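Local coordinates for protein enoyl-CoA hydratase (Mycobacterium avium subsp. paratuberculosis, PDB 4LK5) that probably catalyses the reversible addition of water to the double bond of enoyl-CoA thioesters, at residues 131-136 and 226-231; 43-48 and 230-235; 200-205 and 212-217; 154-157 and 161-164. All coordinates share one frame; numbering follows the deposited sequence.

Contact 1: residues 131-136 and 226-231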
loop_
_atom_site.group_PDB
_atom_site.type_symbol
_atom_site.label_atom_id
_atom_site.label_comp_id
_atom_site.label_asym_id
_atom_site.label_seq_id
_atom_site.Cartn_x
_atom_site.Cartn_y
_atom_site.Cartn_z
ATOM N N PRO C 131 -16.273 14.828 -4.049
ATOM C CA PRO C 131 -15.741 14.166 -2.861
ATOM C C PRO C 131 -16.861 13.461 -2.123
ATOM O O PRO C 131 -17.941 14.032 -1.966
ATOM C CB PRO C 131 -15.192 15.329 -2.045
ATOM C CG PRO C 131 -14.765 16.313 -3.078
ATOM C CD PRO C 131 -15.844 16.232 -4.128
ATOM N N VAL C 132 -16.621 12.219 -1.721
ATOM C CA VAL C 132 -17.582 11.458 -0.942
ATOM C C VAL C 132 -17.010 11.188 0.440
ATOM O O VAL C 132 -15.930 10.623 0.548
ATOM C CB VAL C 132 -17.904 10.130 -1.622
ATOM C CG1 VAL C 132 -18.840 9.316 -0.729
ATOM C CG2 VAL C 132 -18.527 10.377 -2.984
ATOM N N VAL C 133 -17.733 11.593 1.488
ATOM C CA VAL C 133 -17.216 11.566 2.842
ATOM C C VAL C 133 -17.931 10.562 3.696
ATOM O O VAL C 133 -19.133 10.624 3.781
ATOM C CB VAL C 133 -17.408 12.902 3.566
ATOM C CG1 VAL C 133 -16.687 12.854 4.928
ATOM C CG2 VAL C 133 -16.900 14.053 2.737
ATOM N N ALA C 134 -17.183 9.667 4.345
ATOM C CA ALA C 134 -17.719 8.735 5.313
ATOM C C ALA C 134 -17.514 9.217 6.740
ATOM O O ALA C 134 -16.407 9.492 7.175
ATOM C CB ALA C 134 -17.103 7.360 5.145
ATOM N N VAL C 135 -18.607 9.255 7.474
ATOM C CA VAL C 135 -18.675 9.853 8.780
ATOM C C VAL C 135 -18.937 8.744 9.768
ATOM O O VAL C 135 -20.055 8.315 9.915
ATOM C CB VAL C 135 -19.861 10.839 8.835
ATOM C CG1 VAL C 135 -20.002 11.419 10.236
ATOM C CG2 VAL C 135 -19.684 11.935 7.803
ATOM N N VAL C 136 -17.906 8.293 10.454
ATOM C CA VAL C 136 -17.983 7.059 11.206
ATOM C C VAL C 136 -17.984 7.380 12.713
ATOM O O VAL C 136 -16.930 7.619 13.269
ATOM C CB VAL C 136 -16.826 6.134 10.755
ATOM C CG1 VAL C 136 -16.907 4.770 11.406
ATOM C CG2 VAL C 136 -16.871 5.943 9.242
ATOM N N LYS C 226 -16.629 21.169 9.886
ATOM C CA LYS C 226 -15.500 21.932 9.318
ATOM C C LYS C 226 -14.927 21.314 8.024
ATOM O O LYS C 226 -14.628 22.042 7.066
ATOM C CB LYS C 226 -14.382 22.096 10.367
ATOM C CG LYS C 226 -14.699 23.134 11.436
ATOM C CD LYS C 226 -13.855 22.929 12.689
ATOM C CE LYS C 226 -14.550 23.537 13.898
ATOM N NZ LYS C 226 -14.191 22.871 15.178
ATOM N N VAL C 227 -14.781 19.982 8.007
ATOM C CA VAL C 227 -14.205 19.270 6.869
ATOM C C VAL C 227 -15.184 19.338 5.717
ATOM O O VAL C 227 -14.807 19.631 4.590
ATOM C CB VAL C 227 -13.840 17.818 7.248
ATOM C CG1 VAL C 227 -13.582 16.972 6.009
ATOM C CG2 VAL C 227 -12.595 17.802 8.139
ATOM N N ILE C 228 -16.458 19.151 6.010
ATOM C CA ILE C 228 -17.505 19.332 4.984
ATOM C C ILE C 228 -17.474 20.723 4.365
ATOM O O ILE C 228 -17.545 20.870 3.173
ATOM C CB ILE C 228 -18.943 19.111 5.549
ATOM C CG1 ILE C 228 -19.118 17.702 6.144
ATOM C CG2 ILE C 228 -19.972 19.356 4.468
ATOM C CD1 ILE C 228 -18.854 16.584 5.171
ATOM N N ALA C 229 -17.362 21.747 5.201
ATOM C CA ALA C 229 -17.445 23.134 4.742
ATOM C C ALA C 229 -16.222 23.492 3.892
ATOM O O ALA C 229 -16.366 24.040 2.825
ATOM C CB ALA C 229 -17.596 24.075 5.942
ATOM N N ARG C 230 -15.031 23.158 4.370
ATOM C CA ARG C 230 -13.767 23.330 3.597
ATOM C C ARG C 230 -13.804 22.710 2.166
ATOM O O ARG C 230 -13.310 23.292 1.182
ATOM C CB ARG C 230 -12.608 22.732 4.399
ATOM C CG ARG C 230 -11.336 22.562 3.596
ATOM C CD ARG C 230 -10.145 22.118 4.439
ATOM N NE ARG C 230 -8.906 22.225 3.650
ATOM C CZ ARG C 230 -7.703 21.791 4.037
ATOM N NH1 ARG C 230 -7.547 21.199 5.217
ATOM N NH2 ARG C 230 -6.647 21.946 3.239
ATOM N N LEU C 231 -14.407 21.524 2.077
ATOM C CA LEU C 231 -14.668 20.875 0.799
ATOM C C LEU C 231 -15.718 21.615 0.010
ATOM O O LEU C 231 -15.592 21.730 -1.214
ATOM C CB LEU C 231 -15.148 19.434 1.014
ATOM C CG LEU C 231 -14.114 18.499 1.637
ATOM C CD1 LEU C 231 -14.782 17.188 2.038
ATOM C CD2 LEU C 231 -12.916 18.289 0.700
#
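P131, just ahead of strand 132-136, faces L231 of the helix segment 226-231, but only loosely: its ring atom CB stops 4.5 Å from L231 CD1. V132 turns to the other side of the strand, so the next residue to face the helix is V133, which carries the contact. With CG1 anti to the backbone N (chi1 -173°), its other branch, CG2, lies beside that nitrogen and meets two helix side chains one turn apart. L231 and V133 approach tip to tip, CD1 of L231 ending 3.8 Å from CG2 of V133. I228 comes across at a slant, its CD1 4.0 Å from the same V133 CG2; the second bend in the I228 chain (chi2 -58°) folds this methyl in toward the strand although the CB of I228 does not point that way. One valine methyl thus touches both helix side chains, in a wholly apolar contact whose three main partners are all buried. L196 of the second subunit packs on V227, R230 and L231. Further along, V135 stays at 5.4 Å, its CG2 measured to I228 CD1, and packs instead on F220 and V224 of the same helix. Helix 217-233 thus lies against one face of the main sheet, with V133 flanked by V82 of strand 82-87 and by V153 and L155 of strand 153-157.

Contact 2: residues 43-48 and 230-235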
loop_
_atom_site.group_PDB
_atom_site.type_symbol
_atom_site.label_atom_id
_atom_site.label_comp_id
_atom_site.label_asym_id
_atom_site.label_seq_id
_atom_site.Cartn_x
_atom_site.Cartn_y
_atom_site.Cartn_z
ATOM N N ASP C 43 -27.145 23.028 0.997
ATOM C CA ASP C 43 -26.389 23.974 0.214
ATOM C C ASP C 43 -25.242 23.193 -0.441
ATOM O O ASP C 43 -24.092 23.318 -0.031
ATOM C CB ASP C 43 -25.865 25.123 1.102
ATOM C CG ASP C 43 -27.001 25.916 1.801
ATOM O OD1 ASP C 43 -28.154 25.958 1.305
ATOM O OD2 ASP C 43 -26.728 26.515 2.860
ATOM N N GLY C 44 -25.581 22.368 -1.437
ATOM C CA GLY C 44 -24.611 21.549 -2.181
ATOM C C GLY C 44 -24.107 20.299 -1.475
ATOM O O GLY C 44 -23.177 19.650 -1.951
ATOM N N VAL C 45 -24.757 19.946 -0.373
ATOM C CA VAL C 45 -24.357 18.857 0.490
ATOM C C VAL C 45 -25.417 17.759 0.521
ATOM O O VAL C 45 -26.536 17.934 1.024
ATOM C CB VAL C 45 -24.132 19.375 1.908
ATOM C CG1 VAL C 45 -23.628 18.275 2.853
ATOM C CG2 VAL C 45 -23.153 20.541 1.859
ATOM N N PHE C 46 -25.034 16.613 -0.004
ATOM C CA PHE C 46 -25.935 15.512 -0.218
ATOM C C PHE C 46 -25.615 14.557 0.898
ATOM O O PHE C 46 -24.509 14.010 0.933
ATOM C CB PHE C 46 -25.605 14.946 -1.580
ATOM C CG PHE C 46 -26.554 13.928 -2.090
ATOM C CD1 PHE C 46 -27.649 14.307 -2.843
ATOM C CD2 PHE C 46 -26.298 12.574 -1.906
ATOM C CE1 PHE C 46 -28.514 13.347 -3.355
ATOM C CE2 PHE C 46 -27.145 11.609 -2.409
ATOM C CZ PHE C 46 -28.254 11.988 -3.140
ATOM N N SER C 47 -26.523 14.433 1.867
ATOM C CA SER C 47 -26.311 13.516 2.981
ATOM C C SER C 47 -27.116 12.280 2.747
ATOM O O SER C 47 -28.167 12.309 2.127
ATOM C CB SER C 47 -26.685 14.104 4.353
ATOM O OG SER C 47 -26.164 15.414 4.540
ATOM N N VAL C 48 -26.613 11.189 3.280
ATOM C CA VAL C 48 -27.219 9.917 3.113
ATOM C C VAL C 48 -27.053 9.255 4.464
ATOM O O VAL C 48 -25.937 9.008 4.906
ATOM C CB VAL C 48 -26.530 9.146 1.965
ATOM C CG1 VAL C 48 -26.897 7.680 2.001
ATOM C CG2 VAL C 48 -26.933 9.725 0.609
ATOM N N ARG C 230 -15.031 23.158 4.370
ATOM C CA ARG C 230 -13.767 23.330 3.597
ATOM C C ARG C 230 -13.804 22.710 2.166
ATOM O O ARG C 230 -13.310 23.292 1.182
ATOM C CB ARG C 230 -12.608 22.732 4.399
ATOM C CG ARG C 230 -11.336 22.562 3.596
ATOM C CD ARG C 230 -10.145 22.118 4.439
ATOM N NE ARG C 230 -8.906 22.225 3.650
ATOM C CZ ARG C 230 -7.703 21.791 4.037
ATOM N NH1 ARG C 230 -7.547 21.199 5.217
ATOM N NH2 ARG C 230 -6.647 21.946 3.239
ATOM N N LEU C 231 -14.407 21.524 2.077
ATOM C CA LEU C 231 -14.668 20.875 0.799
ATOM C C LEU C 231 -15.718 21.615 0.010
ATOM O O LEU C 231 -15.592 21.730 -1.214
ATOM C CB LEU C 231 -15.148 19.434 1.014
ATOM C CG LEU C 231 -14.114 18.499 1.637
ATOM C CD1 LEU C 231 -14.782 17.188 2.038
ATOM C CD2 LEU C 231 -12.916 18.289 0.700
ATOM N N LEU C 232 -16.774 22.082 0.679
ATOM C CA LEU C 232 -17.772 22.910 -0.016
ATOM C C LEU C 232 -17.116 24.123 -0.673
ATOM O O LEU C 232 -17.469 24.538 -1.771
ATOM C CB LEU C 232 -18.843 23.412 0.946
ATOM C CG LEU C 232 -20.230 22.845 0.758
ATOM C CD1 LEU C 232 -21.127 23.409 1.858
ATOM C CD2 LEU C 232 -20.787 23.166 -0.617
ATOM N N SER C 233 -16.152 24.683 0.025
ATOM C CA SER C 233 -15.540 25.925 -0.401
ATOM C C SER C 233 -14.506 25.697 -1.475
ATOM O O SER C 233 -14.085 26.647 -2.119
ATOM C CB SER C 233 -14.862 26.611 0.790
ATOM O OG SER C 233 -13.725 27.295 0.304
ATOM N N GLY C 234 -14.029 24.452 -1.609
ATOM C CA GLY C 234 -13.033 24.109 -2.608
ATOM C C GLY C 234 -13.542 24.144 -4.056
ATOM O O GLY C 234 -14.743 24.207 -4.324
ATOM N N PRO C 235 -12.618 24.064 -5.020
ATOM C CA PRO C 235 -12.983 23.997 -6.443
ATOM C C PRO C 235 -13.533 22.636 -6.831
ATOM O O PRO C 235 -12.859 21.639 -6.608
ATOM C CB PRO C 235 -11.661 24.225 -7.147
ATOM C CG PRO C 235 -10.614 23.826 -6.170
ATOM C CD PRO C 235 -11.195 23.787 -4.787
#
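L232, in the last turn of helix 217-233, meets V45 at the start of strand 45-50, and this is the apolar part of the contact. The two side chains cross at about a right angle, with L232 CD1 3.5 Å from V45 CG2, the valine branch that lies beside its own backbone N; L232 CG follows at 3.9 Å from the same V45 methyl. The second kind of contact is between hydrocarbon and main chain. Both leucine methyls bear on the carbonyl oxygen of D43: CD2 of L232 comes to 3.4 Å from D43 O. Next along the chain, the alpha carbon of G44, whose positive phi (77°) marks the turn into the strand, lies 4.4 Å from L232 CD2. The leucine chi1 of -112° is well off a staggered value, and its methyls reach the D43 carbonyl and V45 together. The carboxylate of D43 leads away from the helix. G234 N makes two weak hydrogen bonds, to R230 O and L231 O, where the helix ends, shortly before P235, which takes the N-cap position of helix 236-250. R230 turns to the second subunit, hydrogen-bonding to P197 O there. Strands 37-41 and 45-50 form an antiparallel hairpin, with S47 bonded to T40, so this is a helix end resting on a hairpin turn at the edge of the main sheet in the alpha/beta crotonase-like fold.

Contact 3: residues 200-205 and 212-217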
loop_
_atom_site.group_PDB
_atom_site.type_symbol
_atom_site.label_atom_id
_atom_site.label_comp_id
_atom_site.label_asym_id
_atom_site.label_seq_id
_atom_site.Cartn_x
_atom_site.Cartn_y
_atom_site.Cartn_z
ATOM N N LEU C 200 -10.894 -3.109 15.274
ATOM C CA LEU C 200 -9.749 -2.231 15.065
ATOM C C LEU C 200 -10.156 -0.792 15.458
ATOM O O LEU C 200 -10.911 -0.169 14.721
ATOM C CB LEU C 200 -9.299 -2.276 13.602
ATOM C CG LEU C 200 -8.083 -1.379 13.375
ATOM C CD1 LEU C 200 -6.813 -2.157 13.593
ATOM C CD2 LEU C 200 -8.090 -0.781 11.985
ATOM N N PRO C 201 -9.648 -0.266 16.599
ATOM C CA PRO C 201 -10.066 1.095 17.023
ATOM C C PRO C 201 -9.516 2.226 16.152
ATOM O O PRO C 201 -8.353 2.208 15.697
ATOM C CB PRO C 201 -9.523 1.228 18.457
ATOM C CG PRO C 201 -8.332 0.310 18.482
ATOM C CD PRO C 201 -8.605 -0.826 17.490
ATOM N N ALA C 202 -10.374 3.213 15.968
ATOM C CA ALA C 202 -10.109 4.365 15.141
ATOM C C ALA C 202 -8.657 4.762 15.168
ATOM O O ALA C 202 -8.028 4.939 14.127
ATOM C CB ALA C 202 -10.962 5.526 15.614
ATOM N N ALA C 203 -8.126 4.928 16.367
ATOM C CA ALA C 203 -6.847 5.542 16.488
ATOM C C ALA C 203 -5.823 4.640 15.797
ATOM O O ALA C 203 -4.955 5.140 15.117
ATOM C CB ALA C 203 -6.511 5.797 17.960
ATOM N N GLU C 204 -5.943 3.318 15.942
ATOM C CA GLU C 204 -5.020 2.358 15.296
ATOM C C GLU C 204 -5.298 2.302 13.797
ATOM O O GLU C 204 -4.402 2.055 12.999
ATOM C CB GLU C 204 -5.202 0.980 15.913
ATOM C CG GLU C 204 -4.049 -0.009 15.774
ATOM C CD GLU C 204 -4.297 -1.304 16.576
ATOM O OE1 GLU C 204 -3.849 -2.399 16.139
ATOM O OE2 GLU C 204 -4.952 -1.233 17.650
ATOM N N ALA C 205 -6.541 2.573 13.401
ATOM C CA ALA C 205 -6.862 2.749 11.995
ATOM C C ALA C 205 -6.215 3.999 11.341
ATOM O O ALA C 205 -5.826 3.974 10.168
ATOM C CB ALA C 205 -8.372 2.756 11.824
ATOM N N THR C 212 -8.927 9.013 7.394
ATOM C CA THR C 212 -8.399 10.296 7.108
ATOM C C THR C 212 -8.103 11.055 8.418
ATOM O O THR C 212 -7.027 11.690 8.576
ATOM C CB THR C 212 -9.389 11.034 6.201
ATOM O OG1 THR C 212 -9.697 10.180 5.081
ATOM C CG2 THR C 212 -8.771 12.337 5.702
ATOM N N ALA C 213 -9.038 10.970 9.366
ATOM C CA ALA C 213 -8.853 11.632 10.658
ATOM C C ALA C 213 -9.702 11.052 11.773
ATOM O O ALA C 213 -10.755 10.488 11.531
ATOM C CB ALA C 213 -9.100 13.136 10.525
ATOM N N VAL C 214 -9.202 11.216 12.991
ATOM C CA VAL C 214 -9.855 10.757 14.208
ATOM C C VAL C 214 -10.092 11.995 15.054
ATOM O O VAL C 214 -9.238 12.848 15.148
ATOM C CB VAL C 214 -8.960 9.781 15.020
ATOM C CG1 VAL C 214 -9.676 9.310 16.289
ATOM C CG2 VAL C 214 -8.525 8.578 14.167
ATOM N N TYR C 215 -11.251 12.087 15.682
ATOM C CA TYR C 215 -11.544 13.199 16.571
ATOM C C TYR C 215 -12.087 12.656 17.871
ATOM O O TYR C 215 -12.827 11.681 17.861
ATOM C CB TYR C 215 -12.594 14.107 15.958
ATOM C CG TYR C 215 -12.227 14.583 14.593
ATOM C CD1 TYR C 215 -11.092 15.337 14.390
ATOM C CD2 TYR C 215 -13.016 14.292 13.497
ATOM C CE1 TYR C 215 -10.754 15.782 13.130
ATOM C CE2 TYR C 215 -12.683 14.729 12.233
ATOM C CZ TYR C 215 -11.550 15.465 12.057
ATOM O OH TYR C 215 -11.207 15.900 10.804
ATOM N N PRO C 216 -11.748 13.304 18.998
ATOM C CA PRO C 216 -12.443 12.948 20.242
ATOM C C PRO C 216 -13.967 13.003 20.066
ATOM O O PRO C 216 -14.486 13.895 19.374
ATOM C CB PRO C 216 -11.957 14.025 21.227
ATOM C CG PRO C 216 -10.619 14.451 20.696
ATOM C CD PRO C 216 -10.829 14.449 19.201
ATOM N N ALA C 217 -14.664 12.038 20.656
ATOM C CA ALA C 217 -16.132 11.944 20.545
ATOM C C ALA C 217 -16.849 13.277 20.761
ATOM O O ALA C 217 -17.675 13.701 19.935
ATOM C CB ALA C 217 -16.670 10.888 21.507
#
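A202 and V214 face each other, the CB of each directed at the opposite segment, and V214 presents its forked end to the alanine. CG1 is anti to the backbone N (chi1 -180°) and CG2 lies beside that nitrogen, and both methyls reach A202. A202 CB rests nearly evenly against both, 4.1 Å from V214 CG1 and 4.2 Å from V214 CG2. The two branches then diverge in what else they meet. CG2 of V214 lies against the backbone of A202 and A203, 3.7 Å from A202 O and 4.2 Å from A203 CA, so the valine packs against main chain as well as side chain. A203 merely flanks it, its own CB directed to the side. The start of this helical segment is held by P201 O, which accepts from A205 N at 2.9 Å and, weakly, from E204 N. V214 also packs on L206 of the same helix and on E158, while A202 rests on A156 of strand 153-157. Strand 200-201 belongs to the small three-stranded sheet and strand 213-215 is the outermost strand of the larger one within this chain. Helix 202-208 connects the two, a strand-helix-strand passage from one sheet to the other within the crotonase-like fold.

Contact 4: residues 154-157 and 161-164; sequences VLAS and FFML
F162 reaches across to V154 and A156, two residues on one face of strand 153-157, and its ring is the bridge. The CB does not itself aim at that strand; the first torsion (chi1 -62°) sets CG anti to the carbonyl carbon and swings the ring over. CB, CG, CD1 and CD2 remain beyond contact distance of the strand. CE1 is the first ring atom to arrive, 4.5 Å from A156 CB, which sits at the ring edge near its plane. At the far end CZ lies 4.4 Å from V154 CG1, the branch placed anti to the valine N (chi1 -173°), and is also 4.5 Å from A156 CB. CE2, on the return side, passes 4.6 Å from V154 CG1. The ring end thus fits against two small apolar groups in a loose, buried contact. V136, A140 and V211 pack round the same ring, and N159 N is bonded to S157 OG in the turn between the strands. Although consecutive in the chain, the strands do not pair as a hairpin: 153-157 lies in the main sheet and 161-163 in the small one. F162 sits at the junction between the two sheets of the crotonase-like fold, packing one against the other.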
loop_
_atom_site.group_PDB
_atom_site.type_symbol
_atom_site.label_atom_id
_atom_site.label_comp_id
_atom_site.label_asym_id
_atom_site.label_seq_id
_atom_site.Cartn_x
_atom_site.Cartn_y
_atom_site.Cartn_z
ATOM N N VAL C 154 -12.420 9.513 5.042
ATOM C CA VAL C 154 -13.051 8.813 6.144
ATOM C C VAL C 154 -12.724 9.501 7.464
ATOM O O VAL C 154 -11.592 9.502 7.905
ATOM C CB VAL C 154 -12.644 7.336 6.157
ATOM C CG1 VAL C 154 -13.426 6.544 7.194
ATOM C CG2 VAL C 154 -12.867 6.746 4.790
ATOM N N LEU C 155 -13.747 10.099 8.076
ATOM C CA LEU C 155 -13.634 10.771 9.369
ATOM C C LEU C 155 -14.205 9.855 10.442
ATOM O O LEU C 155 -15.330 9.414 10.350
ATOM C CB LEU C 155 -14.424 12.068 9.337
ATOM C CG LEU C 155 -13.832 13.343 8.689
ATOM C CD1 LEU C 155 -12.644 13.117 7.795
ATOM C CD2 LEU C 155 -14.898 14.110 7.952
ATOM N N ALA C 156 -13.393 9.569 11.445
ATOM C CA ALA C 156 -13.779 8.720 12.531
ATOM C C ALA C 156 -13.749 9.433 13.906
ATOM O O ALA C 156 -12.932 10.325 14.155
ATOM C CB ALA C 156 -12.877 7.506 12.550
ATOM N N SER C 157 -14.700 9.042 14.757
ATOM C CA SER C 157 -14.695 9.319 16.185
ATOM C C SER C 157 -13.725 8.396 16.911
ATOM O O SER C 157 -13.497 7.248 16.497
ATOM C CB SER C 157 -16.092 9.066 16.758
ATOM O OG SER C 157 -16.052 8.996 18.172
ATOM N N PHE C 161 -14.904 1.951 15.626
ATOM C CA PHE C 161 -13.981 0.888 15.255
ATOM C C PHE C 161 -14.419 0.201 13.969
ATOM O O PHE C 161 -15.570 0.305 13.548
ATOM C CB PHE C 161 -13.795 -0.143 16.367
ATOM C CG PHE C 161 -15.041 -0.945 16.690
ATOM C CD1 PHE C 161 -15.415 -2.056 15.897
ATOM C CD2 PHE C 161 -15.846 -0.604 17.791
ATOM C CE1 PHE C 161 -16.554 -2.800 16.185
ATOM C CE2 PHE C 161 -16.974 -1.352 18.081
ATOM C CZ PHE C 161 -17.331 -2.449 17.278
ATOM N N PHE C 162 -13.473 -0.524 13.378
ATOM C CA PHE C 162 -13.673 -1.199 12.137
ATOM C C PHE C 162 -13.484 -2.699 12.287
ATOM O O PHE C 162 -12.587 -3.171 12.980
ATOM C CB PHE C 162 -12.712 -0.621 11.096
ATOM C CG PHE C 162 -12.942 0.833 10.832
ATOM C CD1 PHE C 162 -12.445 1.807 11.713
ATOM C CD2 PHE C 162 -13.692 1.241 9.757
ATOM C CE1 PHE C 162 -12.671 3.162 11.480
ATOM C CE2 PHE C 162 -13.933 2.591 9.531
ATOM C CZ PHE C 162 -13.429 3.550 10.397
HETATM N N MSE C 163 -14.349 -3.464 11.642
HETATM C CA MSE C 163 -14.162 -4.897 11.668
HETATM C C MSE C 163 -14.752 -5.589 10.471
HETATM O O MSE C 163 -15.964 -5.561 10.243
HETATM C CB MSE C 163 -14.777 -5.489 12.922
HETATM C CG MSE C 163 -14.465 -6.975 12.839
HETATM SE SE MSE C 163 -14.764 -7.752 14.591
HETATM C CE MSE C 163 -16.677 -7.268 14.626
ATOM N N LEU C 164 -13.881 -6.247 9.715
ATOM C CA LEU C 164 -14.306 -7.077 8.628
ATOM C C LEU C 164 -14.816 -8.397 9.180
ATOM O O LEU C 164 -14.084 -9.374 9.233
ATOM C CB LEU C 164 -13.135 -7.332 7.715
ATOM C CG LEU C 164 -12.678 -6.124 6.924
ATOM C CD1 LEU C 164 -11.624 -6.615 5.939
ATOM C CD2 LEU C 164 -13.825 -5.479 6.188
#

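Overall arrangement
From the N terminus, the hairpin segment 43-48 opens the longest loop, which contact 2 closes at the end of helix 217-233. Contact 1 starts later, at strand 132-136, and ends on the same helix; the two share R230 and L231 and touch through V45 and I228. Inside both loops lie contacts 4 and 3 in series, the first stepping from the main sheet to the small one, the second returning. These two abut, T212 N probably hydrogen-bonding to V154 O. Contact 4 joins contact 1 through L155, whose main chain probably bonds to A134 and V136. Contacts 1 and 2 hold helix 217-233 on the main sheet; contacts 3 and 4 join the two sheets.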